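Local structure of YohF (Salmonella typhimurium, 6WON) at residues 10-15 / 31-36; 20-25 / 47-52; 59-64 / 71-76; 104-109 / 152-157; 143-148 / 236-241. The protein probably catalyses an oxidation or reduction as a short-chain dehydrogenase/reductase, with acetoin as its likely substrate. One frame throughout, in Å; residues are numbered along the deposited sequence.

Contact 1: residues 10-15 / 31-36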
# COMPACT_ATOMS: atom_id res chain seq x y z
N THR B 10 25.16 -3.15 11.71
CA THR B 10 25.85 -1.87 11.60
C THR B 10 25.34 -0.90 12.65
O THR B 10 24.19 -0.97 13.09
CB THR B 10 25.69 -1.27 10.20
OG1 THR B 10 24.31 -0.98 9.95
CG2 THR B 10 26.20 -2.24 9.15
N ALA B 11 26.23 0.01 13.06
CA ALA B 11 25.90 1.05 14.03
C ALA B 11 25.33 0.45 15.31
O ALA B 11 24.36 0.95 15.87
CB ALA B 11 24.95 2.10 13.43
N SER B 12 25.92 -0.66 15.75
CA SER B 12 25.45 -1.36 16.94
C SER B 12 26.15 -0.89 18.20
O SER B 12 26.10 -1.59 19.22
CB SER B 12 25.62 -2.87 16.77
OG SER B 12 26.83 -3.17 16.10
N ASP B 13 26.79 0.29 18.16
CA ASP B 13 27.35 0.89 19.36
C ASP B 13 26.28 1.41 20.32
O ASP B 13 26.60 1.70 21.47
CB ASP B 13 28.28 2.04 18.98
CG ASP B 13 27.64 3.01 17.98
OD1 ASP B 13 27.07 2.55 16.96
OD2 ASP B 13 27.69 4.23 18.23
N SER B 14 25.03 1.54 19.87
CA SER B 14 23.97 2.12 20.70
C SER B 14 22.62 1.87 20.03
O SER B 14 22.54 1.34 18.92
CB SER B 14 24.20 3.62 20.88
OG SER B 14 23.87 4.29 19.68
N GLY B 15 21.56 2.27 20.72
CA GLY B 15 20.23 2.34 20.12
C GLY B 15 19.75 1.00 19.60
O GLY B 15 20.01 -0.06 20.17
N ILE B 31 28.95 -12.18 16.71
CA ILE B 31 28.43 -10.85 16.42
C ILE B 31 29.54 -9.97 15.86
O ILE B 31 30.62 -9.86 16.45
CB ILE B 31 27.83 -10.18 17.67
CG1 ILE B 31 26.53 -10.87 18.06
CG2 ILE B 31 27.61 -8.70 17.43
CD1 ILE B 31 25.52 -10.89 16.95
N GLY B 32 29.26 -9.31 14.73
CA GLY B 32 30.06 -8.18 14.28
C GLY B 32 29.35 -6.87 14.57
O GLY B 32 28.16 -6.71 14.25
N ILE B 33 30.09 -5.93 15.15
CA ILE B 33 29.59 -4.63 15.59
C ILE B 33 30.35 -3.55 14.85
O ILE B 33 31.59 -3.54 14.87
CB ILE B 33 29.76 -4.47 17.12
CG1 ILE B 33 28.81 -5.38 17.89
CG2 ILE B 33 29.61 -3.02 17.55
CD1 ILE B 33 29.43 -5.97 19.16
N THR B 34 29.64 -2.63 14.20
CA THR B 34 30.30 -1.47 13.61
C THR B 34 29.87 -0.20 14.34
O THR B 34 28.78 -0.13 14.92
CB THR B 34 30.03 -1.32 12.10
OG1 THR B 34 28.78 -0.63 11.86
CG2 THR B 34 30.02 -2.67 11.43
N TRP B 35 30.76 0.80 14.32
CA TRP B 35 30.55 2.05 15.02
C TRP B 35 31.12 3.20 14.20
O TRP B 35 32.15 3.06 13.52
CB TRP B 35 31.20 2.04 16.42
CG TRP B 35 32.68 1.71 16.41
CD1 TRP B 35 33.24 0.47 16.45
CD2 TRP B 35 33.77 2.65 16.39
NE1 TRP B 35 34.61 0.57 16.45
CE2 TRP B 35 34.96 1.89 16.41
CE3 TRP B 35 33.86 4.05 16.35
CZ2 TRP B 35 36.23 2.48 16.39
CZ3 TRP B 35 35.12 4.64 16.33
CH2 TRP B 35 36.29 3.85 16.35
N HIS B 36 30.47 4.34 14.26
CA HIS B 36 30.88 5.50 13.52
C HIS B 36 31.81 6.39 14.32
O HIS B 36 32.86 6.64 13.90
CB HIS B 36 29.69 6.25 13.02
CG HIS B 36 30.03 7.53 12.35
ND1 HIS B 36 30.44 7.60 11.04
CD2 HIS B 36 30.03 8.79 12.81
CE1 HIS B 36 30.67 8.85 10.73
NE2 HIS B 36 30.44 9.59 11.78
O HOH W 1 27.80 3.91 14.86
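Thr34 and Ser12 contribute most to this contact, where the loop after the first strand is laid against the second. Thr10 and Thr34 lie side by side and point the same way; Thr34 OG1 lies 3.2 Å from Thr10 CA. Thr10 turns its own hydroxyl to the backbone N of Asn89. Ser12 is used twice. Its backbone N gives a weak hydrogen bond of 3.0 Å to Thr34 O, bent to 131°, while its OG sits tightly at 3.1 Å from Ile33 CG2. That hydroxyl lies between backbone N and carbonyl carbon (chi1 38°) and is hydrogen-bonded to Val9 O. Further along, Asp13 CB meets Trp35 CB at 3.9 Å, the two side chains crossing at about a right angle, and a water joins the segments by donating to Asp13 OD1 and accepting from His36 N. The loop from Thr10 follows the TGxxxGxG pattern of this family except that Ala11 stands at the first glycine, consistent with a cofactor-binding turn. Ile33 packs against helix 39-50 and Ser12 touches Ala21 of helix 15-27, whereas Thr10, in the loop after strand 6-9, and Thr34, on strand 30-35 of the parallel sheet, touch Ile73 of helix 71-80.

Contact 2: residues 20-25 / 47-52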
# COMPACT_ATOMS: atom_id res chain seq x y z
N CYS B 20 19.68 -5.08 18.76
CA CYS B 20 19.75 -6.22 17.84
C CYS B 20 20.99 -7.05 18.08
O CYS B 20 20.92 -8.29 18.15
CB CYS B 20 19.71 -5.75 16.37
SG CYS B 20 18.20 -4.87 15.89
N ALA B 21 22.15 -6.40 18.21
CA ALA B 21 23.39 -7.15 18.36
C ALA B 21 23.36 -8.01 19.61
O ALA B 21 23.80 -9.17 19.60
CB ALA B 21 24.58 -6.19 18.39
N LEU B 22 22.85 -7.46 20.71
CA LEU B 22 22.87 -8.19 21.98
C LEU B 22 21.84 -9.32 21.98
O LEU B 22 22.10 -10.40 22.52
CB LEU B 22 22.61 -7.22 23.13
CG LEU B 22 23.76 -6.26 23.47
CD1 LEU B 22 23.44 -5.47 24.74
CD2 LEU B 22 25.07 -7.01 23.65
N LEU B 23 20.67 -9.10 21.38
CA LEU B 23 19.69 -10.17 21.33
C LEU B 23 20.17 -11.31 20.44
O LEU B 23 20.01 -12.48 20.78
CB LEU B 23 18.35 -9.63 20.85
CG LEU B 23 17.16 -10.58 20.94
CD1 LEU B 23 17.07 -11.28 22.33
CD2 LEU B 23 15.90 -9.79 20.64
N LEU B 24 20.81 -10.97 19.32
CA LEU B 24 21.32 -12.01 18.43
C LEU B 24 22.45 -12.78 19.10
O LEU B 24 22.51 -14.01 18.99
CB LEU B 24 21.79 -11.40 17.10
CG LEU B 24 20.68 -10.84 16.21
CD1 LEU B 24 21.23 -10.07 14.99
CD2 LEU B 24 19.71 -11.96 15.79
N ALA B 25 23.34 -12.09 19.81
CA ALA B 25 24.34 -12.77 20.63
C ALA B 25 23.68 -13.68 21.65
O ALA B 25 24.05 -14.86 21.79
CB ALA B 25 25.24 -11.73 21.32
N LYS B 47 31.51 -6.45 24.94
CA LYS B 47 31.62 -6.99 26.29
C LYS B 47 30.37 -7.78 26.66
O LYS B 47 30.45 -8.96 27.03
CB LYS B 47 31.87 -5.85 27.28
CG LYS B 47 31.93 -6.29 28.75
CD LYS B 47 32.28 -5.14 29.69
CE LYS B 47 33.07 -5.65 30.88
NZ LYS B 47 33.58 -4.54 31.73
N LYS B 48 29.20 -7.15 26.57
CA LYS B 48 27.97 -7.82 26.97
C LYS B 48 27.66 -8.99 26.04
O LYS B 48 27.18 -10.04 26.50
CB LYS B 48 26.82 -6.83 26.99
CG LYS B 48 27.08 -5.62 27.88
CD LYS B 48 25.77 -4.87 28.18
CE LYS B 48 25.93 -3.35 28.08
NZ LYS B 48 26.77 -2.81 29.19
N ALA B 49 27.91 -8.84 24.73
CA ALA B 49 27.65 -9.93 23.80
C ALA B 49 28.42 -11.18 24.17
O ALA B 49 27.89 -12.29 24.11
CB ALA B 49 27.99 -9.49 22.37
N ALA B 50 29.68 -11.02 24.59
CA ALA B 50 30.52 -12.18 24.86
C ALA B 50 30.14 -12.89 26.15
O ALA B 50 30.55 -14.04 26.35
CB ALA B 50 31.99 -11.75 24.92
N GLN B 51 29.38 -12.24 27.03
CA GLN B 51 28.87 -12.93 28.20
C GLN B 51 27.84 -14.00 27.84
O GLN B 51 27.52 -14.84 28.69
CB GLN B 51 28.27 -11.91 29.18
CG GLN B 51 29.31 -10.94 29.75
CD GLN B 51 28.68 -9.73 30.42
OE1 GLN B 51 27.45 -9.61 30.51
NE2 GLN B 51 29.52 -8.81 30.90
N PHE B 52 27.34 -14.00 26.61
CA PHE B 52 26.42 -15.04 26.15
C PHE B 52 27.15 -16.22 25.52
O PHE B 52 26.49 -17.07 24.91
CB PHE B 52 25.41 -14.45 25.17
CG PHE B 52 24.51 -13.40 25.77
CD1 PHE B 52 23.60 -13.74 26.77
CD2 PHE B 52 24.58 -12.09 25.35
CE1 PHE B 52 22.77 -12.78 27.33
CE2 PHE B 52 23.75 -11.13 25.91
CZ PHE B 52 22.84 -11.47 26.90
O HOH W 2 24.25 -17.27 23.35
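Leu22 lays its CD2 methyl over the backbone of the partner helix, 3.5 Å from Ala49 N and 3.8 Å from Lys48 CB. Its CG stands anti to the carbonyl carbon (chi1 -72°), and CD1, the other branch, comes near Lys48 CD. The lysine thus offers only its aliphatic part to the leucine: the chain bends at chi3 and chi4, and NZ forms a salt bridge with Glu44 on its own helix. One turn on from Leu22, Ala25 CB meets Ala49 CB at 3.7 Å, and these two small side chains let the backbones come to 5.4 Å between CA atoms. The helices are the first two of the Rossmann fold, 15-27 and 39-50, which follow the first and second strands in a beta-alpha-beta-alpha succession and pack beside each other on one side of the sheet. Ile31 of the strand between them lies against Ala21, Leu24 and Ala25. Toward the end of the second segment Phe52 covers the last part of the seam. Its CB is 3.7 Å from Ala25 O, its CE2 is 3.8 Å from Leu22 O, and CD2 approaches Ala25 CB; the ring meets these atoms obliquely. No direct hydrogen bond spans the two segments. A water lies 2.9 Å from Ala25 O and 2.7 Å from Phe52 O, placed to donate to both carbonyls, though it has more acceptors in reach than protons and cannot serve all of them at once.

Contact 3: residues 59-64 / 71-76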
# COMPACT_ATOMS: atom_id res chain seq x y z
N ILE B 59 34.32 -2.99 14.59
CA ILE B 59 35.06 -2.31 13.54
C ILE B 59 34.45 -0.94 13.33
O ILE B 59 33.23 -0.75 13.44
CB ILE B 59 35.11 -3.13 12.22
CG1 ILE B 59 36.39 -2.80 11.46
CG2 ILE B 59 33.91 -2.87 11.33
CD1 ILE B 59 36.70 -3.78 10.36
N HIS B 60 35.32 0.03 13.08
CA HIS B 60 34.91 1.36 12.67
C HIS B 60 34.30 1.29 11.27
O HIS B 60 34.86 0.65 10.37
CB HIS B 60 36.12 2.30 12.68
CG HIS B 60 35.86 3.66 12.11
ND1 HIS B 60 34.84 4.47 12.56
CD2 HIS B 60 36.51 4.35 11.15
CE1 HIS B 60 34.87 5.61 11.88
NE2 HIS B 60 35.87 5.56 11.02
N LEU B 61 33.15 1.93 11.09
CA LEU B 61 32.53 2.05 9.78
C LEU B 61 32.19 3.51 9.54
O LEU B 61 31.44 4.11 10.31
CB LEU B 61 31.27 1.18 9.69
CG LEU B 61 30.41 1.23 8.42
CD1 LEU B 61 31.17 0.72 7.22
CD2 LEU B 61 29.11 0.41 8.63
N ASP B 62 32.76 4.09 8.48
CA ASP B 62 32.49 5.47 8.08
C ASP B 62 31.87 5.46 6.68
O ASP B 62 32.58 5.50 5.67
CB ASP B 62 33.78 6.29 8.11
CG ASP B 62 33.53 7.77 7.93
OD1 ASP B 62 32.37 8.15 7.66
OD2 ASP B 62 34.49 8.56 8.07
N LEU B 63 30.53 5.44 6.62
CA LEU B 63 29.81 5.42 5.35
C LEU B 63 29.76 6.77 4.66
O LEU B 63 29.01 6.92 3.69
CB LEU B 63 28.38 4.92 5.57
CG LEU B 63 28.22 3.42 5.85
CD1 LEU B 63 26.76 3.03 6.01
CD2 LEU B 63 28.89 2.61 4.75
N SER B 64 30.54 7.76 5.11
CA SER B 64 30.45 9.09 4.53
C SER B 64 31.22 9.19 3.22
O SER B 64 30.88 10.03 2.37
CB SER B 64 30.94 10.13 5.54
OG SER B 64 32.33 10.38 5.41
N GLN B 71 34.32 -0.98 2.87
CA GLN B 71 35.26 -2.11 2.94
C GLN B 71 35.41 -2.64 4.36
O GLN B 71 35.73 -3.82 4.56
CB GLN B 71 36.61 -1.70 2.37
CG GLN B 71 36.68 -1.74 0.84
CD GLN B 71 36.20 -3.08 0.29
OE1 GLN B 71 36.83 -4.12 0.51
NE2 GLN B 71 35.07 -3.05 -0.42
N ALA B 72 35.16 -1.79 5.37
CA ALA B 72 35.23 -2.26 6.75
C ALA B 72 34.28 -3.44 7.00
O ALA B 72 34.53 -4.27 7.88
CB ALA B 72 34.92 -1.11 7.70
N ILE B 73 33.19 -3.54 6.24
CA ILE B 73 32.33 -4.72 6.35
C ILE B 73 33.08 -5.97 5.91
O ILE B 73 32.99 -7.03 6.56
CB ILE B 73 31.05 -4.52 5.53
CG1 ILE B 73 30.27 -3.31 6.06
CG2 ILE B 73 30.20 -5.78 5.56
CD1 ILE B 73 29.66 -3.53 7.43
N GLU B 74 33.83 -5.89 4.81
CA GLU B 74 34.60 -7.03 4.34
C GLU B 74 35.67 -7.42 5.36
O GLU B 74 35.94 -8.62 5.56
CB GLU B 74 35.23 -6.73 2.98
CG GLU B 74 36.21 -7.78 2.48
CD GLU B 74 35.53 -9.11 2.14
OE1 GLU B 74 34.29 -9.14 1.98
OE2 GLU B 74 36.25 -10.13 2.05
N HIS B 75 36.27 -6.44 6.03
CA HIS B 75 37.28 -6.76 7.04
C HIS B 75 36.66 -7.45 8.25
O HIS B 75 37.24 -8.39 8.80
CB HIS B 75 38.02 -5.50 7.47
CG HIS B 75 38.71 -4.79 6.34
ND1 HIS B 75 39.62 -5.41 5.52
CD2 HIS B 75 38.61 -3.51 5.91
CE1 HIS B 75 40.05 -4.54 4.62
NE2 HIS B 75 39.46 -3.38 4.83
N LEU B 76 35.50 -6.97 8.69
CA LEU B 76 34.81 -7.60 9.81
C LEU B 76 34.43 -9.04 9.48
O LEU B 76 34.69 -9.96 10.27
CB LEU B 76 33.57 -6.78 10.18
CG LEU B 76 32.81 -7.13 11.46
CD1 LEU B 76 33.75 -7.19 12.66
CD2 LEU B 76 31.68 -6.11 11.71
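His60 and His75 are the flat groups at this contact, and each meets the other segment through an atom outside its ring. One face of the His60 imidazole has Asp62 N 4.2 Å above it, offset toward the rim, and the ring also meets that of Trp35 with planes at about 45°; what reaches the helix is the backbone carbonyl, His60 O, 3.2 Å from Ala72 CB. His75 offers CB, which takes Ile59 CD1 at 3.6 Å, the two side chains crossing at about a right angle. Ile59 has the largest buried area here. CG1 is anti to the backbone N (chi1 -151°) and the chain stays extended at chi2 (166°), leaving CD1 3.3 Å from Ala72 O; the Ile59 and Leu76 side chains slide past each other in opposite directions, Ile59 CG2 4.0 Å from Leu76 CD2. Leu61 closes the other end, its CD2 methyl 4.2 Å from Ile73 CD1. Beyond it Asp62 OD1 accepts from Ser64 N in an Asx turn that shapes the exit from the strand; relatives often contact the cofactor's adenine near this aspartate. The contact joins edge strand 56-60 of the Rossmann sheet to helix 71-80, with Thr34 of the adjacent strand touching Ile59, Leu61, Ile73 and Leu76. Because no hydrogen bond crosses and Ala72 O already accepts from Leu76 N within the helix, cohesion rests on methyl groups and shape.

Contact 4: residues 104-109 / 152-157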
# COMPACT_ATOMS: atom_id res chain seq x y z
N THR B 104 24.09 19.17 -1.85
CA THR B 104 25.06 18.41 -1.07
C THR B 104 24.38 17.67 0.07
O THR B 104 24.74 16.53 0.39
CB THR B 104 26.18 19.33 -0.55
OG1 THR B 104 27.14 18.56 0.20
CG2 THR B 104 25.63 20.43 0.36
N GLN B 105 23.36 18.28 0.67
CA GLN B 105 22.66 17.64 1.77
C GLN B 105 21.79 16.50 1.26
O GLN B 105 21.73 15.43 1.89
CB GLN B 105 21.83 18.67 2.52
CG GLN B 105 21.08 18.08 3.68
CD GLN B 105 20.50 19.14 4.59
OE1 GLN B 105 19.98 20.16 4.12
NE2 GLN B 105 20.59 18.91 5.89
N TRP B 106 21.09 16.71 0.14
CA TRP B 106 20.34 15.64 -0.51
C TRP B 106 21.24 14.43 -0.74
O TRP B 106 20.89 13.29 -0.39
CB TRP B 106 19.76 16.16 -1.83
CG TRP B 106 19.10 15.13 -2.70
CD1 TRP B 106 19.68 14.40 -3.71
CD2 TRP B 106 17.71 14.74 -2.68
NE1 TRP B 106 18.75 13.57 -4.29
CE2 TRP B 106 17.54 13.75 -3.67
CE3 TRP B 106 16.62 15.10 -1.88
CZ2 TRP B 106 16.30 13.14 -3.91
CZ3 TRP B 106 15.39 14.49 -2.12
CH2 TRP B 106 15.25 13.52 -3.13
N ARG B 107 22.43 14.66 -1.29
CA ARG B 107 23.33 13.55 -1.59
C ARG B 107 23.88 12.93 -0.32
O ARG B 107 24.06 11.71 -0.25
CB ARG B 107 24.47 14.01 -2.50
CG ARG B 107 24.05 14.23 -3.94
CD ARG B 107 24.37 13.01 -4.79
NE ARG B 107 23.68 11.81 -4.34
CZ ARG B 107 24.26 10.76 -3.76
NH1 ARG B 107 25.58 10.73 -3.56
NH2 ARG B 107 23.52 9.72 -3.40
N GLN B 108 24.19 13.75 0.68
CA GLN B 108 24.71 13.22 1.94
C GLN B 108 23.70 12.28 2.60
O GLN B 108 24.07 11.21 3.09
CB GLN B 108 25.08 14.38 2.87
CG GLN B 108 25.68 13.95 4.19
CD GLN B 108 24.69 14.05 5.34
OE1 GLN B 108 24.42 13.07 6.04
NE2 GLN B 108 24.13 15.25 5.55
N ILE B 109 22.42 12.66 2.61
CA ILE B 109 21.40 11.81 3.23
C ILE B 109 21.25 10.50 2.46
O ILE B 109 21.16 9.41 3.06
CB ILE B 109 20.06 12.58 3.33
CG1 ILE B 109 20.19 13.67 4.40
CG2 ILE B 109 18.92 11.63 3.65
CD1 ILE B 109 19.37 14.93 4.10
N ALA B 152 11.52 16.54 5.88
CA ALA B 152 12.54 15.51 5.75
C ALA B 152 12.34 14.76 4.44
O ALA B 152 12.25 13.53 4.41
CB ALA B 152 12.53 14.57 6.95
N SER B 153 12.26 15.51 3.33
CA SER B 153 11.99 14.88 2.04
C SER B 153 13.13 13.98 1.61
O SER B 153 12.90 12.90 1.04
CB SER B 153 11.74 15.95 0.98
OG SER B 153 12.85 16.83 0.87
N ALA B 154 14.38 14.40 1.83
CA ALA B 154 15.50 13.53 1.48
C ALA B 154 15.44 12.23 2.26
O ALA B 154 15.58 11.14 1.70
CB ALA B 154 16.83 14.26 1.73
N TYR B 155 15.22 12.33 3.57
CA TYR B 155 15.15 11.14 4.41
C TYR B 155 14.01 10.23 3.96
O TYR B 155 14.19 9.01 3.84
CB TYR B 155 15.00 11.58 5.86
CG TYR B 155 14.69 10.52 6.88
CD1 TYR B 155 15.70 9.75 7.44
CD2 TYR B 155 13.38 10.31 7.30
CE1 TYR B 155 15.41 8.79 8.38
CE2 TYR B 155 13.08 9.37 8.23
CZ TYR B 155 14.09 8.61 8.78
OH TYR B 155 13.75 7.66 9.71
N THR B 156 12.85 10.81 3.66
CA THR B 156 11.72 10.01 3.19
C THR B 156 12.04 9.31 1.88
O THR B 156 11.77 8.12 1.71
CB THR B 156 10.50 10.90 3.01
OG1 THR B 156 10.14 11.50 4.26
CG2 THR B 156 9.32 10.11 2.42
N ALA B 157 12.63 10.04 0.93
CA ALA B 157 12.94 9.45 -0.36
C ALA B 157 13.96 8.33 -0.22
O ALA B 157 13.85 7.30 -0.88
CB ALA B 157 13.45 10.52 -1.33
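Helices 104-109 and 153-157 run the same general way, their axes 9.2 Å apart and crossing at -33°, with Trp106 and Ala154 closest in the backbone at 5.6 Å between CA atoms. Ala154 CB is the centre of the contact, met by two side chains. Ile109 CD1 approaches it to 3.5 Å, and Trp106 CE3 to 3.7 Å. In Trp106 CG is anti to the backbone N (chi1 173°), and the atoms of the six-membered ring reach two alanines a turn apart: CZ3 lies 3.7 Å from Ala154 CA, and CH2 reaches Ala157 CB at 3.9 Å. The ring meets the alanine methyls obliquely. The other branch of Ile109, CG2, rests on the backbone at Tyr155 N. Helices 103-131 and 153-173 are those by which subunits of this family commonly pair into a four-helix bundle, and here Trp106 stands at that interface: its NE1 is hydrogen-bonded to Asp115 OD1 of the second subunit, and its ring stacks with Phe118 of the same neighbour. Tyr155 heads a YxxxK sequence, which in relatives carries the catalytic tyrosine; its side chain leads away from helix 103-131's first turns to touch Ser142. At the start of its helix, the O of the N-cap residue Ala152 accepts both Thr156 N and Thr156 OG1, each at 2.9 Å. The hydroxyl comes from above the carbonyl plane, 41° out of it, and in turn accepts from Leu149 N.

Contact 5: residues 143-148 / 236-241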
# COMPACT_ATOMS: atom_id res chain seq x y z
N VAL B 143 8.84 3.99 9.33
CA VAL B 143 7.50 4.24 8.78
C VAL B 143 7.58 5.16 7.58
O VAL B 143 6.71 5.12 6.71
CB VAL B 143 6.54 4.82 9.83
CG1 VAL B 143 6.19 3.77 10.85
CG2 VAL B 143 7.12 6.10 10.49
N HIS B 144 8.64 5.97 7.49
CA HIS B 144 8.77 6.90 6.38
C HIS B 144 9.30 6.25 5.11
O HIS B 144 9.52 6.95 4.11
CB HIS B 144 9.61 8.08 6.83
CG HIS B 144 9.04 8.75 8.04
ND1 HIS B 144 7.81 9.37 8.02
CD2 HIS B 144 9.48 8.83 9.32
CE1 HIS B 144 7.54 9.84 9.23
NE2 HIS B 144 8.54 9.53 10.03
N GLU B 145 9.50 4.93 5.12
CA GLU B 145 9.51 4.16 3.87
C GLU B 145 8.14 4.20 3.18
O GLU B 145 8.05 3.89 1.98
CB GLU B 145 9.90 2.70 4.17
CG GLU B 145 9.89 1.74 2.97
CD GLU B 145 9.93 0.27 3.36
OE1 GLU B 145 10.40 -0.06 4.47
OE2 GLU B 145 9.51 -0.56 2.53
N HIS B 146 7.08 4.59 3.91
CA HIS B 146 5.71 4.49 3.44
C HIS B 146 4.94 5.81 3.46
O HIS B 146 4.04 5.99 2.62
CB HIS B 146 4.94 3.46 4.30
CG HIS B 146 5.60 2.12 4.35
ND1 HIS B 146 5.62 1.26 3.27
CD2 HIS B 146 6.32 1.52 5.33
CE1 HIS B 146 6.31 0.18 3.58
NE2 HIS B 146 6.74 0.31 4.83
N THR B 147 5.26 6.72 4.38
CA THR B 147 4.49 7.95 4.54
C THR B 147 5.49 9.06 4.84
O THR B 147 6.55 8.79 5.42
CB THR B 147 3.45 7.80 5.68
OG1 THR B 147 2.67 9.00 5.82
CG2 THR B 147 4.13 7.46 7.02
N PRO B 148 5.25 10.28 4.37
CA PRO B 148 6.30 11.31 4.43
C PRO B 148 6.51 11.84 5.83
O PRO B 148 5.60 11.86 6.66
CB PRO B 148 5.76 12.41 3.50
CG PRO B 148 4.25 12.26 3.60
CD PRO B 148 4.02 10.77 3.71
N GLY B 236 10.85 -10.30 1.33
CA GLY B 236 10.37 -9.21 0.50
C GLY B 236 9.40 -8.26 1.17
O GLY B 236 8.80 -7.43 0.47
N GLN B 237 9.24 -8.33 2.49
CA GLN B 237 8.20 -7.58 3.17
C GLN B 237 8.78 -6.42 3.97
O GLN B 237 9.96 -6.41 4.34
CB GLN B 237 7.40 -8.51 4.10
CG GLN B 237 6.38 -9.32 3.31
CD GLN B 237 5.45 -8.41 2.52
OE1 GLN B 237 4.87 -7.48 3.09
NE2 GLN B 237 5.34 -8.63 1.22
N SER B 238 7.92 -5.42 4.25
CA SER B 238 8.24 -4.30 5.13
C SER B 238 7.36 -4.43 6.37
O SER B 238 6.15 -4.17 6.31
CB SER B 238 8.03 -2.97 4.43
OG SER B 238 8.49 -1.88 5.22
N LEU B 239 7.96 -4.85 7.49
CA LEU B 239 7.21 -5.16 8.70
C LEU B 239 7.28 -3.95 9.62
O LEU B 239 8.36 -3.59 10.11
CB LEU B 239 7.76 -6.42 9.38
CG LEU B 239 7.89 -7.69 8.52
CD1 LEU B 239 8.06 -8.93 9.41
CD2 LEU B 239 6.66 -7.87 7.64
N ILE B 240 6.14 -3.31 9.85
CA ILE B 240 6.10 -2.00 10.49
C ILE B 240 5.81 -2.17 11.97
O ILE B 240 4.81 -2.79 12.36
CB ILE B 240 5.04 -1.11 9.82
CG1 ILE B 240 5.41 -0.87 8.35
CG2 ILE B 240 4.88 0.20 10.59
CD1 ILE B 240 4.30 -0.15 7.57
N VAL B 241 6.68 -1.60 12.80
CA VAL B 241 6.58 -1.68 14.26
C VAL B 241 6.48 -0.23 14.73
O VAL B 241 7.49 0.46 14.89
CB VAL B 241 7.77 -2.39 14.89
CG1 VAL B 241 7.67 -2.39 16.40
CG2 VAL B 241 7.90 -3.84 14.36
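Ser238 OG is gripped by two side chains of the other segment. It donates to Glu145 OE1 at 2.7 Å and accepts from His146 NE2 at 2.8 Å, with an N-H...O angle of 147° and the oxygen close to the imidazole plane. The carboxylate is met from above its plane, 45° out of it. Ser238 OG lies anti to the backbone N (chi1 -173°), which carries it toward the loop. Beside this polar trio, His146 and Ile240 reach toward each other tip to tip, CD2 to CD1 at 3.4 Å, and the Val143 and Ile240 side chains cross at about a right angle, CG1 to CG2 3.8 Å. In a second shell, Glu145 OE1 also bonds Thr141 OG1, Glu145 CG lies over one face of the His146 ring, toward its rim, and Val143 O receives both His146 N and Thr147 N. The loop's far end is fastened by His144 ND1, bonded to Thr147 O at 2.9 Å. The contact joins the last strand of the Rossmann sheet, 238-241, to the loop just after Ser142, by family comparison the presumed catalytic serine; Lys167 NZ of the second subunit bonds His146 O, and Asn249 of the fourth bonds Thr147 OG1. The serine thus bridges carboxylate and imidazole, donor to one and acceptor from the other; the buried carboxylate would be expected to draw positive charge toward the imidazole.

In the fold
Contacts 1, 2 and 3 lie in the first half of the Rossmann fold. Contact 1 lies between the others: its centre is 11 Å from that of contact 2, which it touches where Ile31 CG1 meets Ala25 CB at 3.6 Å, and 10 Å from contact 3, joined to it across the sheet by a probable hydrogen bond from Ile59 N to Ile33 O (2.8 Å). Contacts 4 and 5, with centres about 17 Å apart, touch where Tyr155, the presumed catalytic tyrosine, puts CE2 3.8 Å from His144 CD2, and both meet the second subunit. Contacts 1 and 5, on opposite sides of the chain's centre, both reach the same sheet without touching, their nearest atoms about 13 Å apart.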